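Local coordinates for protein involved in catabolism of external DNA (PDB 2OO3) that probably methylates the N6 of a specific adenine in 23S ribosomal RNA, with S-adenosyl-L-methionine as the methyl donor, at residues Asp16-Ile21 and Ser251-Val256; Tyr117-His122 and Val147-Ala152; Asn127-Leu132 and Val139-Thr144; Thr259-Phe264 and Ser269-Glu274. One frame throughout, in Å; residues are numbered along the deposited sequence.

Overall arrangement
From the N terminus, contact 1 opens on helix 14-30 and closes only at helix 249-263, so its loop takes in nearly the whole eight-stranded sheet. Contacts 2 and 3 both fall within that span. Contact 2 runs from the end of strand 115-119 to helix 146-153, and contact 3, shorter still, sits inside it, pinning helix 123-129 to edge strand 139-142; the two touch each other through these neighbouring strands. Contact 4 begins after contact 1 has closed and joins the end of helix 249-263 to the other outermost strand, 270-275. No loops cross. Contacts 1 and 4 adjoin, with centres about 9 Å apart, whereas contacts 2 and 3 lie across the chain's centre from them.

Contact 1 of 4, residues Asp16-Ile21 and Ser251-Val256; sequences DVIKHI and SEIKLV
V256 reaches between I18 and I21: its CG1 meets both, and its CG2 also lies against I21 CG2. I21 and V256 slide past each other in opposite directions: I21 CG2, anti to its own backbone N, comes within 3.8 Å of V256 CG1. I18 arrives at a slant instead. Its CB is not aimed at the partner helix, but CG1 lies opposite the backbone N (chi1 -180°) and a bend at chi2 (60°) brings I18 CD1 4.0 Å from V256 CG1 and, more loosely, 4.4 Å from I253 CD1. Segments 16-21 and 251-256, on helices 14-30 and 249-263, run nearly antiparallel, their axes at 153°, beside the Rossmann-like methyltransferase sheet. The segment axes come no closer than 11.5 Å, which beta-branched valine and isoleucine bridge with their ends. L257 and L260 also touch I18, while Y83 and F80 cover I21. On the polar side, K19 NZ bonds D16 OD1 at 3.1 Å and also pairs with D166, the predicted proton acceptor.

Contact 2 of 4, residues Tyr117-His122 and Val147-Ala152; sequences YLCELH and VSKLNA
The aliphatic chain of K149 lies across the end of the Y117 side chain at about a right angle, with K149 CE 3.7 Å from Y117 OH. Nearer the helix backbone, K149 CG meets C119 SG at 4.2 Å. A bend in the lysine at chi2 (-66°) carries the outer methylenes across the phenol oxygen, so one long flexible residue serves both strand side chains. Y117 and C119 are two apart in strand 115-119 and therefore face the same side; the sulfur sits in the plane of the tyrosine ring at its edge, 3.6 Å from Y117 CE2, a snug fit for a small, polarisable group. Further out, K149 NZ forms a salt bridge with a bound sulfate, probably from the crystallisation liquor. Backbone bonds to Y39 and E41 hold the strand on one flank, and V147 and L150 anchor helix 146-153 on A181. Farther along the chain, the backbone N of H122 bonds E120 OE2 at 2.9 Å, and G45 N holds the other carboxylate oxygen. An acidic residue at the C-terminal end of the second parallel strand of the main sheet, predicted here to bind S-adenosyl-L-methionine, is a hallmark of the Rossmann-like class I methyltransferases.

Contact 3 of 4, residues Asn127-Leu132 and Val139-Thr144; sequences NFLLKL and VYVNHT
Apolar contact between L129, L130 and V141 makes up the interface, and a single methyl, V141 CG1, meets both leucines. It stands 3.6 Å from L129 CD2. To L130 CD2 the same V141 CG1 measures 3.9 Å. L129 points its CB at the strand and is the buried partner; with chi1 at -170°, its CG swings away from the backbone N and the forked end lies at a slant to the valine. L130, one residue on, starts out to one side, yet its CD2 branch returns to touch V141 CB and CG1, an outer position that leucine can fill from an exposed site. Valine suits the strand because its compact branches sit close to the backbone and fit against two larger neighbours. The pairing closes the beta-alpha-beta unit of strand 115-119, helix 123-129 and strand 139-142, in which the helix covers one face of the sheet's edge. Backbone hydrogen bonds shape the chain around L129 to L132: K131 N bonds F128 O at 3.0 Å, and a type I turn from L129 to L132 is closed by L132 N on L129 O at 3.3 Å. Polar and aromatic links lie alongside. H143 NE2 bonds L121 O while its ring stacks on Y126, Y140 and N142 pair through their backbones with strand 115-119, and E120, at the C-terminal end of that strand, lies against L129.

Contact 4 of 4, residues Thr259-Phe264 and Ser269-Glu274; sequences TLTTYF and SSYMIE
T261 and S269 bring the two backbones to 5.5 Å between their CA atoms, where the last turn of helix 249-263 passes the start of strand 270-275. The helix unwinds over L260 O, which accepts from both Y263 N at 2.9 Å and F264 N at 2.8 Å, and F264 is already extended. Similarly, T259 O takes a bond from the T262 backbone N and a second, at 2.6 Å, from T262 OG1, which lies in the carbonyl plane. The strand is the outermost one of the sheet, antiparallel to 220-226, and runs parallel to 237-243; helix 249-263 is thus the connection of a beta-alpha-beta crossover that skips over one strand. Across the junction S269 OG donates to F264 O at 2.6 Å, meeting the oxygen almost head-on at 177°. Serine suits this tie because its short hydroxyl, set between its own N and carbonyl carbon (chi1 64°), reaches a backbone oxygen just beyond the helix. S269 OG also packs 3.2 Å from T261 CB. T261 works differently: its OG1 turns back to E258 O within the helix, so its methyl faces the strand. That CG2 lies near the plane of the Y271 ring, at its edge, 4.1 Å from Y271 CD2. F264 directs its own ring to F14 and V17 of helix 14-30, while K254 and L257 pack on Y271.

Contact 1 of 4, residues Asp16-Ile21 and Ser251-Val256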
loop_
_atom_site.group_PDB
_atom_site.type_symbol
_atom_site.label_atom_id
_atom_site.label_comp_id
_atom_site.label_asym_id
_atom_site.label_seq_id
_atom_site.Cartn_x
_atom_site.Cartn_y
_atom_site.Cartn_z
ATOM N N ASP A 16 -4.019 4.989 4.840
ATOM C CA ASP A 16 -4.351 4.860 3.413
ATOM C C ASP A 16 -3.559 5.836 2.566
ATOM O O ASP A 16 -3.068 5.498 1.510
ATOM C CB ASP A 16 -5.844 5.081 3.170
ATOM C CG ASP A 16 -6.652 3.772 3.249
ATOM O OD1 ASP A 16 -6.049 2.694 3.496
ATOM O OD2 ASP A 16 -7.897 3.837 3.056
ATOM N N VAL A 17 -3.445 7.075 3.022
ATOM C CA VAL A 17 -2.766 8.077 2.219
ATOM C C VAL A 17 -1.312 7.674 1.962
ATOM O O VAL A 17 -0.865 7.598 0.789
ATOM C CB VAL A 17 -2.836 9.490 2.864
ATOM C CG1 VAL A 17 -1.942 10.484 2.068
ATOM C CG2 VAL A 17 -4.276 9.975 2.883
ATOM N N ILE A 18 -0.567 7.376 3.036
ATOM C CA ILE A 18 0.830 7.012 2.819
ATOM C C ILE A 18 0.989 5.678 2.071
ATOM O O ILE A 18 1.853 5.528 1.184
ATOM C CB ILE A 18 1.706 7.070 4.095
ATOM C CG1 ILE A 18 3.172 6.674 3.756
ATOM C CG2 ILE A 18 1.193 6.135 5.171
ATOM C CD1 ILE A 18 3.890 7.597 2.684
ATOM N N LYS A 19 0.151 4.711 2.392
ATOM C CA LYS A 19 0.213 3.420 1.696
ATOM C C LYS A 19 -0.075 3.559 0.185
ATOM O O LYS A 19 0.615 2.960 -0.669
ATOM C CB LYS A 19 -0.707 2.421 2.420
ATOM C CG LYS A 19 -1.565 1.544 1.587
ATOM C CD LYS A 19 -2.547 0.659 2.412
ATOM C CE LYS A 19 -3.006 1.286 3.727
ATOM N NZ LYS A 19 -4.042 0.440 4.392
ATOM N N HIS A 20 -1.084 4.350 -0.161
ATOM C CA HIS A 20 -1.477 4.460 -1.566
ATOM C C HIS A 20 -0.534 5.333 -2.392
ATOM O O HIS A 20 -0.290 5.035 -3.543
ATOM C CB HIS A 20 -2.925 4.920 -1.691
ATOM C CG HIS A 20 -3.918 3.883 -1.239
ATOM N ND1 HIS A 20 -5.148 4.212 -0.709
ATOM C CD2 HIS A 20 -3.870 2.523 -1.262
ATOM C CE1 HIS A 20 -5.820 3.106 -0.431
ATOM N NE2 HIS A 20 -5.064 2.069 -0.747
ATOM N N ILE A 21 0.025 6.387 -1.798
ATOM C CA ILE A 21 1.022 7.166 -2.516
ATOM C C ILE A 21 2.232 6.286 -2.766
ATOM O O ILE A 21 2.792 6.312 -3.883
ATOM C CB ILE A 21 1.457 8.437 -1.729
ATOM C CG1 ILE A 21 0.235 9.343 -1.546
ATOM C CG2 ILE A 21 2.608 9.159 -2.471
ATOM C CD1 ILE A 21 0.470 10.537 -0.582
ATOM N N SER A 251 14.742 8.504 -1.780
ATOM C CA SER A 251 14.685 9.951 -1.773
ATOM C C SER A 251 13.327 10.506 -2.188
ATOM O O SER A 251 12.910 11.525 -1.630
ATOM C CB SER A 251 15.831 10.599 -2.577
ATOM O OG SER A 251 15.795 10.142 -3.918
ATOM N N GLU A 252 12.624 9.878 -3.130
ATOM C CA GLU A 252 11.259 10.325 -3.413
ATOM C C GLU A 252 10.389 10.221 -2.177
ATOM O O GLU A 252 9.664 11.142 -1.858
ATOM C CB GLU A 252 10.572 9.486 -4.502
ATOM C CG GLU A 252 11.199 9.629 -5.879
ATOM C CD GLU A 252 10.315 9.091 -6.979
ATOM O OE1 GLU A 252 9.436 8.240 -6.696
ATOM O OE2 GLU A 252 10.517 9.510 -8.134
ATOM N N ILE A 253 10.437 9.074 -1.494
ATOM C CA ILE A 253 9.504 8.832 -0.401
ATOM C C ILE A 253 9.756 9.770 0.802
ATOM O O ILE A 253 8.834 10.112 1.523
ATOM C CB ILE A 253 9.506 7.365 0.014
ATOM C CG1 ILE A 253 8.139 6.995 0.594
ATOM C CG2 ILE A 253 10.715 7.053 0.917
ATOM C CD1 ILE A 253 7.002 7.096 -0.449
ATOM N N LYS A 254 10.999 10.220 0.958
ATOM C CA LYS A 254 11.352 11.244 1.938
ATOM C C LYS A 254 10.620 12.568 1.681
ATOM O O LYS A 254 10.113 13.183 2.618
ATOM C CB LYS A 254 12.872 11.465 1.939
ATOM C CG LYS A 254 13.404 12.377 3.082
ATOM C CD LYS A 254 14.942 12.455 3.023
ATOM C CE LYS A 254 15.542 13.428 4.057
ATOM N NZ LYS A 254 14.987 14.782 3.780
ATOM N N LEU A 255 10.585 13.006 0.421
ATOM C CA LEU A 255 9.825 14.205 0.053
ATOM C C LEU A 255 8.346 13.992 0.373
ATOM O O LEU A 255 7.686 14.882 0.915
ATOM C CB LEU A 255 9.980 14.589 -1.433
ATOM C CG LEU A 255 9.189 15.871 -1.860
ATOM C CD1 LEU A 255 9.379 17.078 -0.932
ATOM C CD2 LEU A 255 9.455 16.301 -3.320
ATOM N N VAL A 256 7.824 12.813 0.049
ATOM C CA VAL A 256 6.411 12.559 0.298
ATOM C C VAL A 256 6.138 12.666 1.812
ATOM O O VAL A 256 5.229 13.381 2.243
ATOM C CB VAL A 256 5.982 11.165 -0.219
ATOM C CG1 VAL A 256 4.559 10.761 0.342
ATOM C CG2 VAL A 256 5.994 11.126 -1.776
#

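Contact 2 of 4, residues Tyr117-His122 and Val147-Ala152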
loop_
_atom_site.group_PDB
_atom_site.type_symbol
_atom_site.label_atom_id
_atom_site.label_comp_id
_atom_site.label_asym_id
_atom_site.label_seq_id
_atom_site.Cartn_x
_atom_site.Cartn_y
_atom_site.Cartn_z
ATOM N N TYR A 117 -3.722 -9.775 -10.062
ATOM C CA TYR A 117 -4.351 -10.842 -9.365
ATOM C C TYR A 117 -4.754 -10.322 -7.976
ATOM O O TYR A 117 -3.895 -9.992 -7.131
ATOM C CB TYR A 117 -3.355 -11.978 -9.268
ATOM C CG TYR A 117 -3.951 -13.284 -8.880
ATOM C CD1 TYR A 117 -4.044 -14.337 -9.815
ATOM C CD2 TYR A 117 -4.404 -13.507 -7.575
ATOM C CE1 TYR A 117 -4.569 -15.562 -9.444
ATOM C CE2 TYR A 117 -4.929 -14.730 -7.205
ATOM C CZ TYR A 117 -5.002 -15.741 -8.145
ATOM O OH TYR A 117 -5.489 -16.942 -7.781
ATOM N N LEU A 118 -6.060 -10.245 -7.741
ATOM C CA LEU A 118 -6.570 -9.607 -6.537
ATOM C C LEU A 118 -7.263 -10.640 -5.662
ATOM O O LEU A 118 -8.145 -11.360 -6.144
ATOM C CB LEU A 118 -7.581 -8.518 -6.910
ATOM C CG LEU A 118 -7.112 -7.474 -7.944
ATOM C CD1 LEU A 118 -8.239 -6.521 -8.382
ATOM C CD2 LEU A 118 -5.830 -6.682 -7.426
ATOM N N CYS A 119 -6.895 -10.692 -4.386
ATOM C CA CYS A 119 -7.456 -11.705 -3.468
ATOM C C CYS A 119 -8.265 -11.019 -2.395
ATOM O O CYS A 119 -7.804 -10.033 -1.813
ATOM C CB CYS A 119 -6.355 -12.516 -2.768
ATOM S SG CYS A 119 -5.215 -13.418 -3.898
ATOM N N GLU A 120 -9.433 -11.564 -2.093
ATOM C CA GLU A 120 -10.210 -11.057 -0.977
ATOM C C GLU A 120 -10.960 -12.197 -0.288
ATOM O O GLU A 120 -11.711 -12.921 -0.926
ATOM C CB GLU A 120 -11.194 -9.947 -1.430
ATOM C CG GLU A 120 -12.181 -9.469 -0.327
ATOM C CD GLU A 120 -11.480 -9.039 0.982
ATOM O OE1 GLU A 120 -10.380 -8.407 0.939
ATOM O OE2 GLU A 120 -12.041 -9.347 2.062
ATOM N N LEU A 121 -10.799 -12.285 1.022
ATOM C CA LEU A 121 -11.409 -13.362 1.803
ATOM C C LEU A 121 -12.896 -13.130 2.160
ATOM O O LEU A 121 -13.697 -14.073 2.166
ATOM C CB LEU A 121 -10.571 -13.553 3.065
ATOM C CG LEU A 121 -10.645 -14.850 3.855
ATOM C CD1 LEU A 121 -10.185 -15.992 3.010
ATOM C CD2 LEU A 121 -9.819 -14.722 5.107
ATOM N N HIS A 122 -13.279 -11.891 2.472
ATOM C CA HIS A 122 -14.666 -11.631 2.884
ATOM C C HIS A 122 -15.648 -11.646 1.693
ATOM O O HIS A 122 -15.429 -10.948 0.690
ATOM C CB HIS A 122 -14.772 -10.310 3.670
ATOM C CG HIS A 122 -16.123 -10.086 4.282
ATOM N ND1 HIS A 122 -16.305 -9.882 5.635
ATOM C CD2 HIS A 122 -17.360 -10.056 3.728
ATOM C CE1 HIS A 122 -17.598 -9.743 5.885
ATOM N NE2 HIS A 122 -18.259 -9.849 4.745
ATOM N N VAL A 147 -2.863 -14.511 1.554
ATOM C CA VAL A 147 -1.588 -14.833 2.188
ATOM C C VAL A 147 -1.152 -16.278 1.840
ATOM O O VAL A 147 0.016 -16.524 1.542
ATOM C CB VAL A 147 -1.653 -14.572 3.724
ATOM C CG1 VAL A 147 -0.344 -14.994 4.435
ATOM C CG2 VAL A 147 -1.899 -13.064 3.973
ATOM N N SER A 148 -2.121 -17.198 1.834
ATOM C CA SER A 148 -1.902 -18.574 1.412
ATOM C C SER A 148 -1.559 -18.653 -0.075
ATOM O O SER A 148 -0.786 -19.507 -0.470
ATOM C CB SER A 148 -3.110 -19.468 1.792
ATOM O OG SER A 148 -4.183 -19.334 0.856
ATOM N N LYS A 149 -2.070 -17.728 -0.884
ATOM C CA LYS A 149 -1.791 -17.711 -2.330
ATOM C C LYS A 149 -0.374 -17.349 -2.735
ATOM O O LYS A 149 0.066 -17.726 -3.841
ATOM C CB LYS A 149 -2.743 -16.769 -3.077
ATOM C CG LYS A 149 -4.046 -17.397 -3.475
ATOM C CD LYS A 149 -3.836 -18.488 -4.494
ATOM C CE LYS A 149 -5.142 -19.158 -4.873
ATOM N NZ LYS A 149 -4.849 -20.340 -5.730
ATOM N N LEU A 150 0.331 -16.603 -1.882
ATOM C CA LEU A 150 1.728 -16.277 -2.140
ATOM C C LEU A 150 2.525 -17.517 -2.602
ATOM O O LEU A 150 3.249 -17.477 -3.609
ATOM C CB LEU A 150 2.367 -15.651 -0.903
ATOM C CG LEU A 150 1.957 -14.220 -0.557
ATOM C CD1 LEU A 150 2.642 -13.757 0.712
ATOM C CD2 LEU A 150 2.305 -13.273 -1.718
ATOM N N ASN A 151 2.356 -18.624 -1.883
ATOM C CA ASN A 151 3.087 -19.839 -2.162
ATOM C C ASN A 151 2.799 -20.419 -3.554
ATOM O O ASN A 151 3.704 -20.899 -4.219
ATOM C CB ASN A 151 2.792 -20.844 -1.040
ATOM C CG ASN A 151 3.555 -22.165 -1.181
ATOM O OD1 ASN A 151 2.948 -23.251 -1.046
ATOM N ND2 ASN A 151 4.881 -22.093 -1.407
ATOM N N ALA A 152 1.548 -20.326 -4.007
ATOM C CA ALA A 152 1.114 -20.955 -5.260
ATOM C C ALA A 152 1.455 -20.164 -6.520
ATOM O O ALA A 152 1.604 -20.757 -7.611
ATOM C CB ALA A 152 -0.392 -21.208 -5.220
#

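Contact 3 of 4, residues Asn127-Leu132 and Val139-Thr144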
loop_
_atom_site.group_PDB
_atom_site.type_symbol
_atom_site.label_atom_id
_atom_site.label_comp_id
_atom_site.label_asym_id
_atom_site.label_seq_id
_atom_site.Cartn_x
_atom_site.Cartn_y
_atom_site.Cartn_z
ATOM N N ASN A 127 -17.598 -9.623 -3.340
ATOM C CA ASN A 127 -18.672 -9.359 -4.286
ATOM C C ASN A 127 -18.652 -7.930 -4.813
ATOM O O ASN A 127 -19.001 -7.712 -5.971
ATOM C CB ASN A 127 -20.069 -9.698 -3.716
ATOM C CG ASN A 127 -20.336 -11.216 -3.634
ATOM O OD1 ASN A 127 -20.801 -11.695 -2.604
ATOM N ND2 ASN A 127 -20.047 -11.963 -4.701
ATOM N N PHE A 128 -18.224 -6.972 -3.984
ATOM C CA PHE A 128 -18.080 -5.587 -4.446
ATOM C C PHE A 128 -16.885 -5.437 -5.361
ATOM O O PHE A 128 -16.930 -4.704 -6.316
ATOM C CB PHE A 128 -17.911 -4.612 -3.282
ATOM C CG PHE A 128 -19.193 -4.189 -2.638
ATOM C CD1 PHE A 128 -20.054 -3.296 -3.279
ATOM C CD2 PHE A 128 -19.514 -4.625 -1.352
ATOM C CE1 PHE A 128 -21.246 -2.894 -2.657
ATOM C CE2 PHE A 128 -20.704 -4.227 -0.718
ATOM C CZ PHE A 128 -21.572 -3.364 -1.375
ATOM N N LEU A 129 -15.809 -6.147 -5.059
ATOM C CA LEU A 129 -14.590 -6.109 -5.884
ATOM C C LEU A 129 -14.830 -6.635 -7.316
ATOM O O LEU A 129 -14.170 -6.211 -8.273
ATOM C CB LEU A 129 -13.511 -6.951 -5.202
ATOM C CG LEU A 129 -12.075 -6.877 -5.741
ATOM C CD1 LEU A 129 -11.524 -5.454 -5.611
ATOM C CD2 LEU A 129 -11.260 -7.848 -4.928
ATOM N N LEU A 130 -15.799 -7.537 -7.464
ATOM C CA LEU A 130 -16.185 -8.025 -8.795
ATOM C C LEU A 130 -16.768 -6.928 -9.681
ATOM O O LEU A 130 -16.887 -7.122 -10.893
ATOM C CB LEU A 130 -17.221 -9.178 -8.686
ATOM C CG LEU A 130 -16.717 -10.481 -8.086
ATOM C CD1 LEU A 130 -17.881 -11.468 -7.867
ATOM C CD2 LEU A 130 -15.614 -11.105 -8.973
ATOM N N LYS A 131 -17.143 -5.794 -9.083
ATOM C CA LYS A 131 -17.739 -4.678 -9.816
ATOM C C LYS A 131 -16.732 -3.586 -10.264
ATOM O O LYS A 131 -17.109 -2.636 -10.907
ATOM C CB LYS A 131 -18.813 -4.027 -8.938
ATOM C CG LYS A 131 -19.957 -4.990 -8.468
ATOM C CD LYS A 131 -20.732 -5.428 -9.688
ATOM C CE LYS A 131 -22.233 -5.745 -9.436
ATOM N NZ LYS A 131 -22.915 -6.088 -10.770
ATOM N N LEU A 132 -15.470 -3.700 -9.883
ATOM C CA LEU A 132 -14.446 -2.724 -10.328
ATOM C C LEU A 132 -14.278 -2.715 -11.831
ATOM O O LEU A 132 -14.229 -3.802 -12.431
ATOM C CB LEU A 132 -13.097 -3.059 -9.709
ATOM C CG LEU A 132 -12.892 -2.574 -8.259
ATOM C CD1 LEU A 132 -11.872 -1.463 -8.312
ATOM C CD2 LEU A 132 -14.197 -2.158 -7.465
ATOM N N VAL A 139 -7.553 -8.384 -15.305
ATOM C CA VAL A 139 -7.788 -8.385 -13.873
ATOM C C VAL A 139 -8.447 -9.686 -13.397
ATOM O O VAL A 139 -9.573 -9.988 -13.780
ATOM C CB VAL A 139 -8.664 -7.175 -13.429
ATOM C CG1 VAL A 139 -8.875 -7.186 -11.893
ATOM C CG2 VAL A 139 -8.034 -5.850 -13.850
ATOM N N TYR A 140 -7.740 -10.451 -12.580
ATOM C CA TYR A 140 -8.293 -11.692 -12.012
ATOM C C TYR A 140 -8.645 -11.510 -10.557
ATOM O O TYR A 140 -7.757 -11.305 -9.722
ATOM C CB TYR A 140 -7.289 -12.831 -12.158
ATOM C CG TYR A 140 -7.057 -13.153 -13.616
ATOM C CD1 TYR A 140 -7.847 -14.122 -14.272
ATOM C CD2 TYR A 140 -6.087 -12.466 -14.363
ATOM C CE1 TYR A 140 -7.661 -14.403 -15.627
ATOM C CE2 TYR A 140 -5.886 -12.754 -15.736
ATOM C CZ TYR A 140 -6.672 -13.732 -16.344
ATOM O OH TYR A 140 -6.471 -14.004 -17.682
ATOM N N VAL A 141 -9.931 -11.588 -10.245
ATOM C CA VAL A 141 -10.404 -11.393 -8.867
ATOM C C VAL A 141 -10.702 -12.749 -8.253
ATOM O O VAL A 141 -11.474 -13.524 -8.833
ATOM C CB VAL A 141 -11.676 -10.548 -8.853
ATOM C CG1 VAL A 141 -12.177 -10.306 -7.408
ATOM C CG2 VAL A 141 -11.447 -9.221 -9.569
ATOM N N ASN A 142 -10.104 -13.032 -7.087
ATOM C CA ASN A 142 -10.199 -14.334 -6.423
ATOM C C ASN A 142 -10.674 -14.297 -4.970
ATOM O O ASN A 142 -10.165 -13.519 -4.161
ATOM C CB ASN A 142 -8.862 -15.030 -6.515
ATOM C CG ASN A 142 -8.454 -15.267 -7.950
ATOM O OD1 ASN A 142 -8.736 -16.321 -8.521
ATOM N ND2 ASN A 142 -7.799 -14.270 -8.552
ATOM N N HIS A 143 -11.680 -15.105 -4.660
ATOM C CA HIS A 143 -12.220 -15.205 -3.310
ATOM C C HIS A 143 -11.414 -16.275 -2.569
ATOM O O HIS A 143 -11.694 -17.469 -2.655
ATOM C CB HIS A 143 -13.724 -15.539 -3.360
ATOM C CG HIS A 143 -14.391 -15.531 -2.021
ATOM N ND1 HIS A 143 -15.598 -16.166 -1.787
ATOM C CD2 HIS A 143 -14.025 -14.970 -0.845
ATOM C CE1 HIS A 143 -15.943 -15.988 -0.527
ATOM N NE2 HIS A 143 -14.998 -15.286 0.072
ATOM N N THR A 144 -10.371 -15.826 -1.872
ATOM C CA THR A 144 -9.372 -16.721 -1.358
ATOM C C THR A 144 -8.533 -16.031 -0.299
ATOM O O THR A 144 -8.466 -14.794 -0.240
ATOM C CB THR A 144 -8.502 -17.312 -2.501
ATOM O OG1 THR A 144 -7.807 -18.476 -2.026
ATOM C CG2 THR A 144 -7.516 -16.267 -3.104
#

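Contact 4 of 4, residues Thr259-Phe264 and Ser269-Glu274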
loop_
_atom_site.group_PDB
_atom_site.type_symbol
_atom_site.label_atom_id
_atom_site.label_comp_id
_atom_site.label_asym_id
_atom_site.label_seq_id
_atom_site.Cartn_x
_atom_site.Cartn_y
_atom_site.Cartn_z
ATOM N N THR A 259 6.263 16.139 3.246
ATOM C CA THR A 259 5.010 16.824 2.895
ATOM C C THR A 259 3.830 16.397 3.783
ATOM O O THR A 259 3.081 17.246 4.291
ATOM C CB THR A 259 4.649 16.648 1.391
ATOM O OG1 THR A 259 5.754 17.093 0.609
ATOM C CG2 THR A 259 3.464 17.468 1.016
ATOM N N LEU A 260 3.655 15.094 3.970
ATOM C CA LEU A 260 2.537 14.596 4.795
ATOM C C LEU A 260 2.560 15.088 6.270
ATOM O O LEU A 260 1.507 15.346 6.883
ATOM C CB LEU A 260 2.468 13.061 4.717
ATOM C CG LEU A 260 2.115 12.535 3.312
ATOM C CD1 LEU A 260 2.051 11.025 3.374
ATOM C CD2 LEU A 260 0.743 13.130 2.845
ATOM N N THR A 261 3.752 15.207 6.846
ATOM C CA THR A 261 3.856 15.681 8.224
ATOM C C THR A 261 3.438 17.150 8.313
ATOM O O THR A 261 3.166 17.622 9.412
ATOM C CB THR A 261 5.256 15.533 8.828
ATOM O OG1 THR A 261 6.191 16.332 8.099
ATOM C CG2 THR A 261 5.728 14.079 8.810
ATOM N N THR A 262 3.378 17.871 7.189
ATOM C CA THR A 262 2.833 19.236 7.227
ATOM C C THR A 262 1.289 19.242 7.253
ATOM O O THR A 262 0.693 20.246 7.607
ATOM C CB THR A 262 3.335 20.143 6.070
ATOM O OG1 THR A 262 2.735 19.760 4.824
ATOM C CG2 THR A 262 4.867 20.094 5.944
ATOM N N TYR A 263 0.655 18.128 6.873
ATOM C CA TYR A 263 -0.809 18.001 6.911
ATOM C C TYR A 263 -1.310 17.245 8.140
ATOM O O TYR A 263 -2.360 17.556 8.672
ATOM C CB TYR A 263 -1.343 17.337 5.621
ATOM C CG TYR A 263 -1.113 18.174 4.378
ATOM C CD1 TYR A 263 -1.982 19.216 4.048
ATOM C CD2 TYR A 263 -0.023 17.936 3.543
ATOM C CE1 TYR A 263 -1.767 20.001 2.926
ATOM C CE2 TYR A 263 0.214 18.728 2.410
ATOM C CZ TYR A 263 -0.662 19.743 2.102
ATOM O OH TYR A 263 -0.452 20.517 0.967
ATOM N N PHE A 264 -0.568 16.254 8.600
ATOM C CA PHE A 264 -1.048 15.421 9.704
ATOM C C PHE A 264 -0.391 15.863 11.021
ATOM O O PHE A 264 0.826 15.718 11.175
ATOM C CB PHE A 264 -0.741 13.951 9.434
ATOM C CG PHE A 264 -1.261 13.432 8.081
ATOM C CD1 PHE A 264 -2.468 13.871 7.552
ATOM C CD2 PHE A 264 -0.554 12.451 7.386
ATOM C CE1 PHE A 264 -2.940 13.373 6.325
ATOM C CE2 PHE A 264 -1.004 11.964 6.158
ATOM C CZ PHE A 264 -2.217 12.440 5.631
ATOM N N SER A 269 3.926 15.654 14.272
ATOM C CA SER A 269 4.075 14.398 13.538
ATOM C C SER A 269 5.513 14.253 13.066
ATOM O O SER A 269 6.264 15.252 13.003
ATOM C CB SER A 269 3.093 14.326 12.361
ATOM O OG SER A 269 3.381 15.331 11.402
ATOM N N SER A 270 5.931 13.008 12.800
ATOM C CA SER A 270 7.317 12.735 12.391
ATOM C C SER A 270 7.296 11.546 11.439
ATOM O O SER A 270 6.266 10.896 11.298
ATOM C CB SER A 270 8.224 12.430 13.592
ATOM O OG SER A 270 7.776 11.269 14.291
ATOM N N TYR A 271 8.429 11.279 10.811
ATOM C CA TYR A 271 8.577 10.149 9.899
ATOM C C TYR A 271 9.996 9.631 10.090
ATOM O O TYR A 271 10.877 10.324 10.653
ATOM C CB TYR A 271 8.336 10.582 8.420
ATOM C CG TYR A 271 9.482 11.380 7.819
ATOM C CD1 TYR A 271 10.557 10.735 7.205
ATOM C CD2 TYR A 271 9.494 12.786 7.870
ATOM C CE1 TYR A 271 11.631 11.455 6.664
ATOM C CE2 TYR A 271 10.573 13.529 7.326
ATOM C CZ TYR A 271 11.625 12.851 6.730
ATOM O OH TYR A 271 12.694 13.552 6.198
ATOM N N MET A 272 10.230 8.420 9.605
ATOM C CA MET A 272 11.570 7.893 9.500
ATOM C C MET A 272 11.674 6.994 8.271
ATOM O O MET A 272 10.670 6.489 7.747
ATOM C CB MET A 272 11.923 7.102 10.761
ATOM C CG MET A 272 11.103 5.815 10.950
ATOM S SD MET A 272 11.820 4.322 10.182
ATOM C CE MET A 272 12.766 3.722 11.568
ATOM N N ILE A 273 12.901 6.803 7.821
ATOM C CA ILE A 273 13.231 5.985 6.678
ATOM C C ILE A 273 14.514 5.288 7.116
ATOM O O ILE A 273 15.451 5.954 7.608
ATOM C CB ILE A 273 13.560 6.818 5.426
ATOM C CG1 ILE A 273 12.382 7.681 5.004
ATOM C CG2 ILE A 273 13.925 5.911 4.230
ATOM C CD1 ILE A 273 12.794 8.673 3.963
ATOM N N GLU A 274 14.543 3.969 6.986
ATOM C CA GLU A 274 15.714 3.196 7.351
ATOM C C GLU A 274 15.940 2.134 6.296
ATOM O O GLU A 274 15.050 1.344 5.995
ATOM C CB GLU A 274 15.462 2.544 8.700
ATOM C CG GLU A 274 16.362 1.413 9.089
ATOM C CD GLU A 274 16.136 1.049 10.548
ATOM O OE1 GLU A 274 15.362 0.102 10.821
ATOM O OE2 GLU A 274 16.673 1.778 11.412
#